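Long-range contact in protein 1A (PDB 6C3R), which suppresses antiviral RNA silencing in insect cells by inhibiting host AGO2 and recruiting a cellular ubiquitin ligase that promotes its degradation: residues V30-Q35 with V108-F113. Sequence-based numbering, arbitrary orientation.
Sequences VQSKPQ and VSPRFF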
loop_
_atom_site.group_PDB
_atom_site.type_symbol
_atom_site.label_atom_id
_atom_site.label_comp_id
_atom_site.label_asym_id
_atom_site.label_seq_id
_atom_site.Cartn_x
_atom_site.Cartn_y
_atom_site.Cartn_z
ATOM N N VAL A 30 -14.143 18.842 4.096
ATOM C CA VAL A 30 -15.448 19.318 3.620
ATOM C C VAL A 30 -15.307 20.617 2.823
ATOM O O VAL A 30 -15.230 21.703 3.394
ATOM C CB VAL A 30 -16.422 19.526 4.792
ATOM C CG1 VAL A 30 -17.747 20.080 4.301
ATOM C CG2 VAL A 30 -16.637 18.218 5.540
ATOM N N GLN A 31 -15.306 20.506 1.501
ATOM C CA GLN A 31 -15.013 21.634 0.629
ATOM C C GLN A 31 -15.961 21.704 -0.554
ATOM O O GLN A 31 -16.339 20.674 -1.121
ATOM C CB GLN A 31 -13.607 21.483 0.099
ATOM C CG GLN A 31 -12.563 21.189 1.159
ATOM C CD GLN A 31 -11.201 21.019 0.557
ATOM O OE1 GLN A 31 -11.076 20.789 -0.643
ATOM N NE2 GLN A 31 -10.166 21.130 1.385
ATOM N N SER A 32 -16.309 22.924 -0.948
ATOM C CA SER A 32 -17.189 23.138 -2.085
ATOM C C SER A 32 -16.498 22.902 -3.416
ATOM O O SER A 32 -17.091 22.348 -4.329
ATOM C CB SER A 32 -17.760 24.548 -2.057
ATOM O OG SER A 32 -18.782 24.631 -1.091
ATOM N N LYS A 33 -15.255 23.345 -3.525
ATOM C CA LYS A 33 -14.521 23.306 -4.795
ATOM C C LYS A 33 -13.088 22.851 -4.531
ATOM O O LYS A 33 -12.177 23.671 -4.446
ATOM C CB LYS A 33 -14.566 24.675 -5.484
ATOM C CG LYS A 33 -15.916 25.007 -6.109
ATOM C CD LYS A 33 -15.853 26.332 -6.861
ATOM C CE LYS A 33 -16.905 26.450 -7.961
ATOM N NZ LYS A 33 -16.648 27.627 -8.851
ATOM N N PRO A 34 -12.901 21.531 -4.365
ATOM C CA PRO A 34 -11.596 20.996 -4.005
ATOM C C PRO A 34 -10.624 21.023 -5.165
ATOM O O PRO A 34 -11.024 20.925 -6.314
ATOM C CB PRO A 34 -11.906 19.558 -3.606
ATOM C CG PRO A 34 -13.118 19.209 -4.378
ATOM C CD PRO A 34 -13.916 20.468 -4.484
ATOM N N GLN A 35 -9.347 21.138 -4.843
ATOM C CA GLN A 35 -8.298 21.210 -5.857
ATOM C C GLN A 35 -7.794 19.796 -6.114
ATOM O O GLN A 35 -6.671 19.458 -5.755
ATOM C CB GLN A 35 -7.167 22.133 -5.387
ATOM C CG GLN A 35 -7.626 23.488 -4.841
ATOM C CD GLN A 35 -8.204 24.420 -5.900
ATOM O OE1 GLN A 35 -8.367 24.044 -7.070
ATOM N NE2 GLN A 35 -8.509 25.662 -5.492
ATOM N N VAL A 108 -15.627 15.627 0.589
ATOM C CA VAL A 108 -17.066 15.541 0.429
ATOM C C VAL A 108 -17.575 16.981 0.382
ATOM O O VAL A 108 -16.989 17.841 1.009
ATOM C CB VAL A 108 -17.614 14.667 1.608
ATOM C CG1 VAL A 108 -18.652 15.365 2.474
ATOM C CG2 VAL A 108 -18.126 13.341 1.084
ATOM N N SER A 109 -18.656 17.251 -0.341
ATOM C CA SER A 109 -19.244 18.594 -0.320
ATOM C C SER A 109 -19.900 18.923 1.062
ATOM O O SER A 109 -20.197 18.007 1.852
ATOM C CB SER A 109 -20.262 18.767 -1.453
ATOM O OG SER A 109 -21.520 18.193 -1.138
ATOM N N PRO A 110 -20.129 20.227 1.353
ATOM C CA PRO A 110 -20.808 20.646 2.576
ATOM C C PRO A 110 -22.262 20.229 2.707
ATOM O O PRO A 110 -22.729 19.951 3.803
ATOM C CB PRO A 110 -20.733 22.165 2.496
ATOM C CG PRO A 110 -19.548 22.445 1.666
ATOM C CD PRO A 110 -19.605 21.390 0.619
ATOM N N ARG A 111 -22.994 20.211 1.614
ATOM C CA ARG A 111 -24.390 19.807 1.664
ATOM C C ARG A 111 -24.455 18.341 2.127
ATOM O O ARG A 111 -25.256 17.977 2.984
ATOM C CB ARG A 111 -25.033 20.023 0.295
ATOM C CG ARG A 111 -26.517 19.716 0.175
ATOM C CD ARG A 111 -27.453 20.705 0.874
ATOM N NE ARG A 111 -27.701 20.269 2.262
ATOM C CZ ARG A 111 -27.559 20.981 3.383
ATOM N NH1 ARG A 111 -27.199 22.256 3.382
ATOM N NH2 ARG A 111 -27.805 20.385 4.544
ATOM N N PHE A 112 -23.566 17.521 1.591
ATOM C CA PHE A 112 -23.543 16.103 1.886
ATOM C C PHE A 112 -23.137 15.800 3.326
ATOM O O PHE A 112 -23.739 14.933 3.984
ATOM C CB PHE A 112 -22.574 15.421 0.928
ATOM C CG PHE A 112 -22.571 13.940 1.037
ATOM C CD1 PHE A 112 -21.759 13.301 1.968
ATOM C CD2 PHE A 112 -23.381 13.177 0.205
ATOM C CE1 PHE A 112 -21.755 11.928 2.070
ATOM C CE2 PHE A 112 -23.377 11.804 0.308
ATOM C CZ PHE A 112 -22.565 11.180 1.242
ATOM N N PHE A 113 -22.094 16.499 3.785
ATOM C CA PHE A 113 -21.651 16.437 5.178
ATOM C C PHE A 113 -22.766 16.765 6.154
ATOM O O PHE A 113 -22.942 16.074 7.139
ATOM C CB PHE A 113 -20.473 17.374 5.414
ATOM C CG PHE A 113 -20.127 17.553 6.870
ATOM C CD1 PHE A 113 -19.640 16.485 7.617
ATOM C CD2 PHE A 113 -20.300 18.787 7.505
ATOM C CE1 PHE A 113 -19.316 16.648 8.961
ATOM C CE2 PHE A 113 -19.966 18.953 8.846
ATOM C CZ PHE A 113 -19.477 17.885 9.575
#
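With CG1 anti to its backbone N (chi1 177°) and CG2 anti to its carbonyl carbon, Val30 spreads its two methyl groups over different parts of the first turn of helix 110-114. Val30 CG1 lies against the start of the helix, 3.6 Å from Pro110 CA and 4.0 Å from Pro110 CG. CG2 reaches over one face of the Phe113 ring, whose own CG is anti to the backbone N. This CH-pi contact places Val30 CG2 4.2 Å from the centroid of the Phe113 ring. The Phe113 ring also meets the rings of Phe17 and Phe120, and Ile13 of helix 2-16 touches both Val30 and Phe113, so the pair belongs to an apolar core.

Beside this packing, the backbones are joined by a hydrogen bond from Gln31 N to Val108 O (3.2 Å), which approaches in the carbonyl plane with an N-H...O angle of 146°. The same oxygen, Val108 O, receives a CA-H...O contact from Val30 CA at 3.4 Å. Further along, Ser32 OG rests 3.6 Å from CG of Pro110, while its hydrogen bond goes to Asn2 O.

Ser109 occupies the N-cap position, its OG accepting a weak bond from Phe112 N. The arrangement is that of a two-stranded parallel sheet ending at Val30 and Val108, where strand 104-108 passes through a serine N-cap directly into a helix.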